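Local coordinates for protein 5-cytosine DNA methyltransferase (Entamoeba histolytica, PDB 3QV2) that probably transfers methyl groups from S-adenosyl-L-methionine to carbon 5 of cytosine in DNA or tRNA, as a Dnmt2-type member of the C5-methyltransferase family, at residues G21-S26 / F312-L317; S25-S30 / I34-I39; N168-Y173 / K281-S286. All coordinates share one frame; numbering follows the deposited sequence.

Contact 1 of 3, residues G21-S26 / F312-L317; sequences GGLRSS and FVIAQL. With SAH (S-adenosyl-L-homocysteine), chain B.
Where Ser-26 meets Ile-314 and Ala-315, the short helical segments 22-26 and 312-317 run with their axes 8.7 Å apart and cross at -59°, the CA atoms of Ser-26 and Ala-315 lying only 4.6 Å from each other. Small residues at the crossing permit this approach. Ser-26 points at the second helix and lies against the branch point of Ile-314, its OG 3.3 Å from Ile-314 CB. Its CB lies 3.5 Å from Ile-314 CG2, closer than carbon atoms usually pack. Ile-314 straddles the serine: CG2 lies by Ser-26 CB, while the other branch, with CG1 anti to its own carbonyl carbon (chi1 -61°), carries CD1 past the hydroxyl to within 3.8 Å of Leu-23 CD2. Further along, the methyl of Ala-315 rests against the backbone, its CB 3.5 Å from Ser-26 O.

The hydroxyl of Ser-26 turns back into its own helix and donates to Gly-22 O at 2.8 Å from OG. Gly-22 O also accepts the backbone N-H of Ser-26, the two donors arriving from opposite faces of the carbonyl plane. Ser-25 repeats the pattern on Gly-21 O. At the start of this helix Gly-21 occupies the N-cap, and Gly-22 N makes a weak bond of 2.9 Å to the carboxylate atom OXT of S-adenosyl-L-homocysteine. Tyr-174 of strand 172-178 also packs on Ile-314.

The buried hydroxyl thus spends its proton inside helix 22-29. Across the contact both Ser-26 OG and Ser-26 O meet only carbon atoms, so the join to helix 311-321 rests on close packing, just behind the glycine turn that touches the carboxylate of S-adenosyl-L-homocysteine.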
# COMPACT_ATOMS: atom_id res chain seq x y z
N GLY A 21 -7.21 2.83 -4.04
CA GLY A 21 -7.82 3.50 -2.90
C GLY A 21 -7.40 2.96 -1.55
O GLY A 21 -8.19 2.94 -0.61
N GLY A 22 -6.14 2.53 -1.45
CA GLY A 22 -5.62 2.00 -0.21
C GLY A 22 -5.58 3.04 0.89
O GLY A 22 -5.94 2.77 2.04
N LEU A 23 -5.14 4.25 0.55
CA LEU A 23 -5.04 5.33 1.52
C LEU A 23 -6.41 5.76 2.01
O LEU A 23 -6.60 6.02 3.20
CB LEU A 23 -4.30 6.53 0.91
CG LEU A 23 -2.89 6.23 0.40
CD1 LEU A 23 -2.27 7.48 -0.21
CD2 LEU A 23 -2.02 5.69 1.51
N ARG A 24 -7.37 5.83 1.09
CA ARG A 24 -8.75 6.15 1.45
C ARG A 24 -9.32 5.07 2.37
O ARG A 24 -9.89 5.37 3.42
CB ARG A 24 -9.61 6.29 0.20
CG ARG A 24 -11.08 6.56 0.47
CD ARG A 24 -11.81 6.98 -0.79
NE ARG A 24 -13.23 7.21 -0.54
CZ ARG A 24 -14.05 7.82 -1.40
NH1 ARG A 24 -13.59 8.28 -2.55
NH2 ARG A 24 -15.33 7.99 -1.09
N SER A 25 -9.17 3.81 1.96
CA SER A 25 -9.65 2.68 2.74
C SER A 25 -9.10 2.72 4.16
O SER A 25 -9.84 2.50 5.13
CB SER A 25 -9.25 1.36 2.07
OG SER A 25 -9.81 1.26 0.78
N SER A 26 -7.81 2.99 4.29
CA SER A 26 -7.16 3.07 5.59
C SER A 26 -7.84 4.10 6.49
O SER A 26 -8.11 3.82 7.66
CB SER A 26 -5.68 3.41 5.43
OG SER A 26 -5.01 2.42 4.67
N PHE A 312 -4.45 -1.94 7.35
CA PHE A 312 -4.34 -2.18 8.79
C PHE A 312 -3.34 -1.22 9.42
O PHE A 312 -3.66 -0.50 10.36
CB PHE A 312 -3.92 -3.62 9.07
CG PHE A 312 -5.02 -4.63 8.88
CD1 PHE A 312 -6.10 -4.66 9.74
CD2 PHE A 312 -4.96 -5.55 7.85
CE1 PHE A 312 -7.12 -5.59 9.57
CE2 PHE A 312 -5.97 -6.48 7.67
CZ PHE A 312 -7.05 -6.50 8.53
N VAL A 313 -2.11 -1.23 8.90
CA VAL A 313 -1.03 -0.41 9.45
C VAL A 313 -1.30 1.08 9.29
O VAL A 313 -1.19 1.85 10.24
CB VAL A 313 0.31 -0.75 8.77
CG1 VAL A 313 1.40 0.18 9.27
CG2 VAL A 313 0.69 -2.20 9.02
N ILE A 314 -1.66 1.48 8.07
CA ILE A 314 -1.89 2.89 7.77
C ILE A 314 -3.01 3.48 8.61
O ILE A 314 -2.97 4.65 8.99
CB ILE A 314 -2.18 3.11 6.28
CG1 ILE A 314 -1.00 2.64 5.43
CG2 ILE A 314 -2.48 4.57 6.00
CD1 ILE A 314 -1.19 2.87 3.94
N ALA A 315 -4.02 2.67 8.91
CA ALA A 315 -5.14 3.11 9.73
C ALA A 315 -4.65 3.61 11.09
O ALA A 315 -5.07 4.66 11.56
CB ALA A 315 -6.15 2.00 9.91
N GLN A 316 -3.76 2.84 11.70
CA GLN A 316 -3.22 3.20 13.01
C GLN A 316 -2.33 4.44 12.94
O GLN A 316 -2.37 5.29 13.83
CB GLN A 316 -2.45 2.03 13.63
CG GLN A 316 -3.31 0.84 13.99
CD GLN A 316 -2.63 -0.10 14.95
OE1 GLN A 316 -1.68 0.28 15.64
NE2 GLN A 316 -3.10 -1.34 15.01
N LEU A 317 -1.54 4.54 11.88
CA LEU A 317 -0.62 5.66 11.72
C LEU A 317 -1.36 6.96 11.41
O LEU A 317 -0.94 8.04 11.83
CB LEU A 317 0.41 5.36 10.63
CG LEU A 317 1.27 4.12 10.90
CD1 LEU A 317 2.28 3.92 9.78
CD2 LEU A 317 1.97 4.24 12.24
N SAH B . -1.42 3.32 -2.81
CA SAH B . -2.23 2.99 -3.97
CB SAH B . -1.34 2.67 -5.17
CG SAH B . 0.02 3.31 -5.26
SD SAH B . 1.07 2.83 -6.65
C SAH B . -3.14 1.84 -3.63
O SAH B . -3.53 1.06 -4.55
OXT SAH B . -3.52 1.65 -2.43
C5' SAH B . 1.57 4.29 -7.54
C4' SAH B . 0.60 4.90 -8.48
O4' SAH B . 1.08 6.15 -8.85
C3' SAH B . 0.50 4.09 -9.69
O3' SAH B . -0.76 3.51 -9.76
C2' SAH B . 0.71 4.97 -10.81
O2' SAH B . -0.31 4.80 -11.74
C1' SAH B . 0.66 6.32 -10.24
N9 SAH B . 1.46 7.24 -11.00
C8 SAH B . 2.72 7.14 -11.45
N7 SAH B . 3.00 8.27 -12.11
C5 SAH B . 1.91 9.08 -12.07
C6 SAH B . 1.64 10.36 -12.57
N6 SAH B . 2.64 11.08 -13.32
N1 SAH B . 0.43 10.89 -12.35
C2 SAH B . -0.51 10.24 -11.66
N3 SAH B . -0.28 9.01 -11.16
C4 SAH B . 0.91 8.42 -11.35

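Contact 2 of 3, residues S25-S30 / I34-I39; sequences SSYERS and INATFI
Tyr-27 carries most of this contact, and its phenol supplies the one hydrogen bond between the segments: OH donates to Ile-34 O at 2.7 Å. The donor sits 27° off the carbonyl plane, and the oxygen lies at the edge of the tyrosine ring. With CG anti to the backbone N (chi1 -179°), the ring extends from helix 22-29 to the residues leading into strand 36-41.

Aromatic packing comes next. The ring of Phe-38 directs its edge toward the face of Tyr-27 in an offset edge-to-face pair, with planes at 71° and Phe-38 CZ 3.8 Å from Tyr-27 CD2.

Apolar packing adds the methyl of Ala-36, CB 3.5 Å from Tyr-27 CE2. Val-11 of strand 11-16 packs on Tyr-27, Ile-34 and Ala-36.

The charged group is peripheral: Glu-28 and Phe-38 pass in opposite senses, OE2 of Glu-28 4.2 Å from Phe-38 CE2, while that carboxylate is in a salt bridge with Arg-24 one turn earlier.

Helix and strand run nearly antiparallel, as expected for the second half of a beta-alpha-beta crossover, here the unit 11-16, 22-29, 36-41 of the Rossmann-like class I methyltransferase fold.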
# COMPACT_ATOMS: atom_id res chain seq x y z
N SER A 25 -9.17 3.81 1.96
CA SER A 25 -9.65 2.68 2.74
C SER A 25 -9.10 2.72 4.16
O SER A 25 -9.84 2.50 5.13
CB SER A 25 -9.25 1.36 2.07
OG SER A 25 -9.81 1.26 0.78
N SER A 26 -7.81 2.99 4.29
CA SER A 26 -7.16 3.07 5.59
C SER A 26 -7.84 4.10 6.49
O SER A 26 -8.11 3.82 7.66
CB SER A 26 -5.68 3.41 5.43
OG SER A 26 -5.01 2.42 4.67
N TYR A 27 -8.10 5.28 5.95
CA TYR A 27 -8.75 6.34 6.70
C TYR A 27 -10.16 5.93 7.11
O TYR A 27 -10.56 6.14 8.26
CB TYR A 27 -8.81 7.63 5.88
CG TYR A 27 -9.47 8.78 6.61
CD1 TYR A 27 -8.71 9.66 7.38
CD2 TYR A 27 -10.84 9.00 6.53
CE1 TYR A 27 -9.31 10.71 8.06
CE2 TYR A 27 -11.44 10.05 7.20
CZ TYR A 27 -10.67 10.90 7.96
OH TYR A 27 -11.26 11.95 8.63
N GLU A 28 -10.90 5.34 6.18
CA GLU A 28 -12.29 4.99 6.42
C GLU A 28 -12.46 3.88 7.46
O GLU A 28 -13.47 3.83 8.16
CB GLU A 28 -12.99 4.61 5.11
CG GLU A 28 -13.16 5.76 4.14
CD GLU A 28 -13.93 5.37 2.89
OE1 GLU A 28 -14.22 4.17 2.73
OE2 GLU A 28 -14.24 6.27 2.08
N ARG A 29 -11.47 3.00 7.57
CA ARG A 29 -11.55 1.91 8.54
C ARG A 29 -10.97 2.32 9.89
O ARG A 29 -11.17 1.64 10.90
CB ARG A 29 -10.84 0.65 8.03
CG ARG A 29 -9.32 0.73 8.02
CD ARG A 29 -8.69 -0.65 7.88
NE ARG A 29 -9.01 -1.50 9.02
CZ ARG A 29 -9.50 -2.73 8.92
NH1 ARG A 29 -9.72 -3.27 7.73
NH2 ARG A 29 -9.77 -3.43 10.02
N SER A 30 -10.25 3.44 9.92
CA SER A 30 -9.65 3.93 11.15
C SER A 30 -10.71 4.47 12.10
O SER A 30 -11.89 4.55 11.75
CB SER A 30 -8.60 5.01 10.86
OG SER A 30 -9.22 6.24 10.52
N ILE A 34 -13.98 11.25 11.56
CA ILE A 34 -14.39 12.51 10.96
C ILE A 34 -14.75 12.24 9.50
O ILE A 34 -13.94 11.70 8.75
CB ILE A 34 -13.28 13.58 11.01
CG1 ILE A 34 -13.16 14.16 12.42
CG2 ILE A 34 -13.58 14.70 10.02
CD1 ILE A 34 -12.23 13.40 13.32
N ASN A 35 -15.97 12.60 9.10
CA ASN A 35 -16.37 12.42 7.71
C ASN A 35 -15.45 13.20 6.79
O ASN A 35 -15.12 14.36 7.06
CB ASN A 35 -17.83 12.83 7.51
CG ASN A 35 -18.80 11.92 8.24
OD1 ASN A 35 -19.19 12.19 9.38
ND2 ASN A 35 -19.19 10.83 7.59
N ALA A 36 -15.01 12.56 5.71
CA ALA A 36 -14.04 13.17 4.81
C ALA A 36 -14.43 13.04 3.35
O ALA A 36 -15.27 12.22 2.98
CB ALA A 36 -12.66 12.57 5.05
N THR A 37 -13.81 13.86 2.51
CA THR A 37 -13.98 13.78 1.06
C THR A 37 -12.64 13.43 0.42
O THR A 37 -11.58 13.78 0.95
CB THR A 37 -14.48 15.10 0.47
OG1 THR A 37 -13.51 16.13 0.69
CG2 THR A 37 -15.80 15.50 1.11
N PHE A 38 -12.69 12.75 -0.72
CA PHE A 38 -11.47 12.32 -1.40
C PHE A 38 -11.48 12.69 -2.88
O PHE A 38 -12.46 12.46 -3.58
CB PHE A 38 -11.27 10.82 -1.24
CG PHE A 38 -11.04 10.38 0.18
CD1 PHE A 38 -9.75 10.25 0.68
CD2 PHE A 38 -12.11 10.09 1.02
CE1 PHE A 38 -9.54 9.84 1.99
CE2 PHE A 38 -11.90 9.69 2.33
CZ PHE A 38 -10.61 9.57 2.81
N ILE A 39 -10.37 13.27 -3.35
CA ILE A 39 -10.19 13.55 -4.77
C ILE A 39 -8.95 12.82 -5.28
O ILE A 39 -7.83 13.31 -5.14
CB ILE A 39 -10.04 15.06 -5.05
CG1 ILE A 39 -11.34 15.80 -4.71
CG2 ILE A 39 -9.68 15.30 -6.51
CD1 ILE A 39 -11.56 16.02 -3.23

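Contact 3 of 3, residues N168-Y173 / K281-S286; sequences NSRTRY and KIHGFS. With SO4 (sulfate ion), chain E.
Arg-170 and His-283 meet with the imidazole CE1 over one face of the guanidinium, displaced toward its rim and 3.7 Å from Arg-170 NH1. The two flat groups are inclined by 56° and the side chains cross at about a right angle, so this is an oblique contact. Beside it, Asn-168 lies across Ile-282, its CB 3.6 Å from the CG2 methyl of Ile-282. A single water joins the polar ends. It donates to Asn-168 OD1 at 3.1 Å and accepts from Arg-170 NH1 at 3.0 Å, and the water is also hydrogen-bonded to His-283 NE2 at 2.8 Å. Two residues of the 168-173 segment and one of 281-286 therefore share one solvent molecule in a buried setting.

The extended chain of Arg-170, with CG anti to the backbone N (chi1 -168°), carries the guanidinium across to the histidine. On the face opposite His-283 stands Arg-172 NH1, 3.2 Å above the guanidinium plane and also toward its rim; Arg-172 NH2 in turn donates to Thr-171 O. The carbonyl oxygens of Phe-235 and Gly-306, bonded to NH1 and NH2 of Arg-170, probably help to offset the neighbouring charge of Arg-172.

His-283 lies at the C-terminal end of the helical region 276-282, where Gly-284, with positive phi, forms a Schellman motif and its N bonds to Lys-281 O. This helix end meets the segment that leads into strand 172-178 of the central methyltransferase sheet. The side chain of His-283 is about 7 Å from the bound S-adenosyl-L-homocysteine, and that of Arg-170 about 7 Å from the side chain of the predicted active-site Cys-86.

Farther out, Ser-308 bonds His-283 ND1, fixing the imidazole from its other nitrogen, and Asn-168 ND2 donates to Thr-232 OG1 at the remaining end of the amide.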
# COMPACT_ATOMS: atom_id res chain seq x y z
N ASN A 168 1.20 -11.03 7.80
CA ASN A 168 1.76 -10.68 6.50
C ASN A 168 2.93 -9.72 6.61
O ASN A 168 2.83 -8.67 7.24
CB ASN A 168 0.68 -10.07 5.59
CG ASN A 168 1.22 -9.66 4.24
OD1 ASN A 168 1.47 -8.47 4.00
ND2 ASN A 168 1.42 -10.63 3.36
N SER A 169 4.05 -10.10 6.01
CA SER A 169 5.24 -9.26 6.03
C SER A 169 5.25 -8.27 4.88
O SER A 169 5.39 -8.66 3.72
CB SER A 169 6.50 -10.12 5.99
OG SER A 169 6.61 -10.92 7.16
N ARG A 170 5.09 -6.99 5.20
CA ARG A 170 5.15 -5.94 4.20
C ARG A 170 5.80 -4.69 4.79
O ARG A 170 5.13 -3.68 5.01
CB ARG A 170 3.76 -5.62 3.65
CG ARG A 170 3.78 -4.74 2.41
CD ARG A 170 2.38 -4.48 1.88
NE ARG A 170 2.40 -3.71 0.64
CZ ARG A 170 2.42 -4.26 -0.57
NH1 ARG A 170 2.43 -5.58 -0.70
NH2 ARG A 170 2.44 -3.49 -1.65
N THR A 171 7.09 -4.78 5.07
CA THR A 171 7.83 -3.68 5.66
C THR A 171 7.80 -2.45 4.75
O THR A 171 8.28 -2.49 3.62
CB THR A 171 9.30 -4.07 5.93
OG1 THR A 171 9.33 -5.24 6.75
CG2 THR A 171 10.03 -2.94 6.62
N ARG A 172 7.23 -1.36 5.26
CA ARG A 172 7.12 -0.13 4.49
C ARG A 172 7.52 1.10 5.31
O ARG A 172 7.59 1.05 6.54
CB ARG A 172 5.70 0.05 3.94
CG ARG A 172 5.33 -0.93 2.84
CD ARG A 172 6.20 -0.74 1.61
NE ARG A 172 5.71 -1.50 0.46
CZ ARG A 172 6.11 -2.72 0.15
NH1 ARG A 172 5.60 -3.34 -0.91
NH2 ARG A 172 7.03 -3.34 0.89
N TYR A 173 7.78 2.19 4.61
CA TYR A 173 8.17 3.44 5.24
C TYR A 173 7.00 4.41 5.23
O TYR A 173 6.31 4.55 4.21
CB TYR A 173 9.37 4.04 4.50
CG TYR A 173 9.87 5.35 5.06
CD1 TYR A 173 10.22 5.48 6.40
CD2 TYR A 173 10.02 6.47 4.25
CE1 TYR A 173 10.68 6.67 6.92
CE2 TYR A 173 10.49 7.67 4.75
CZ TYR A 173 10.82 7.76 6.08
OH TYR A 173 11.28 8.95 6.59
N LYS A 281 -8.24 -9.07 1.37
CA LYS A 281 -8.60 -9.19 2.78
C LYS A 281 -7.38 -9.06 3.69
O LYS A 281 -7.45 -8.45 4.76
CB LYS A 281 -9.33 -10.51 3.05
CG LYS A 281 -10.78 -10.51 2.58
CD LYS A 281 -11.46 -11.84 2.86
CE LYS A 281 -10.94 -12.94 1.96
NZ LYS A 281 -11.66 -14.22 2.16
N ILE A 282 -6.26 -9.62 3.26
CA ILE A 282 -5.02 -9.55 4.04
C ILE A 282 -4.52 -8.11 4.14
O ILE A 282 -3.95 -7.71 5.16
CB ILE A 282 -3.92 -10.45 3.44
CG1 ILE A 282 -4.34 -11.92 3.52
CG2 ILE A 282 -2.61 -10.23 4.17
CD1 ILE A 282 -3.29 -12.88 2.97
N HIS A 283 -4.73 -7.33 3.08
CA HIS A 283 -4.31 -5.94 3.06
C HIS A 283 -5.29 -5.04 3.82
O HIS A 283 -5.05 -3.84 3.97
CB HIS A 283 -4.11 -5.44 1.63
CG HIS A 283 -2.87 -5.95 0.98
ND1 HIS A 283 -2.34 -5.39 -0.17
CD2 HIS A 283 -2.04 -6.97 1.31
CE1 HIS A 283 -1.25 -6.05 -0.51
NE2 HIS A 283 -1.04 -7.01 0.37
N GLY A 284 -6.39 -5.62 4.28
CA GLY A 284 -7.31 -4.92 5.15
C GLY A 284 -8.33 -4.03 4.48
O GLY A 284 -8.82 -3.08 5.10
N PHE A 285 -8.66 -4.31 3.22
CA PHE A 285 -9.73 -3.58 2.55
C PHE A 285 -11.08 -4.06 3.08
O PHE A 285 -11.19 -5.18 3.59
CB PHE A 285 -9.64 -3.76 1.03
CG PHE A 285 -8.46 -3.08 0.41
CD1 PHE A 285 -8.61 -1.88 -0.26
CD2 PHE A 285 -7.20 -3.64 0.49
CE1 PHE A 285 -7.52 -1.25 -0.84
CE2 PHE A 285 -6.11 -3.02 -0.08
CZ PHE A 285 -6.27 -1.82 -0.75
N SER A 286 -12.10 -3.22 2.96
CA SER A 286 -13.42 -3.56 3.49
C SER A 286 -13.95 -4.84 2.83
O SER A 286 -13.59 -5.15 1.70
CB SER A 286 -14.41 -2.42 3.27
OG SER A 286 -14.68 -2.23 1.89
S SO4 E . -15.60 -13.38 1.82
O1 SO4 E . -14.90 -13.96 0.67
O2 SO4 E . -14.72 -13.46 2.99
O3 SO4 E . -15.94 -11.99 1.51
O4 SO4 E . -16.85 -14.08 2.09
O HOH W 1 1.54 -7.81 1.02

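Contacts 1 and 2 use the same helix, 22-29, from different sides: contact 1 packs it against helix 311-321, contact 2 against strand 36-41, and both include Ser-25 and Ser-26. Contacts 1 and 3 are buried near the centre of the chain, whereas contact 2 is partly buried at an outermost strand of the main sheet. Their chemistry differs accordingly: close apolar packing in contact 1, an aromatic pair and a phenol bond in contact 2, and a water-linked polar cluster in contact 3. Phe-312 joins contacts 1 and 3 by packing on Gly-284, whose carbonyl oxygen probably bonds Arg-29 of contact 2.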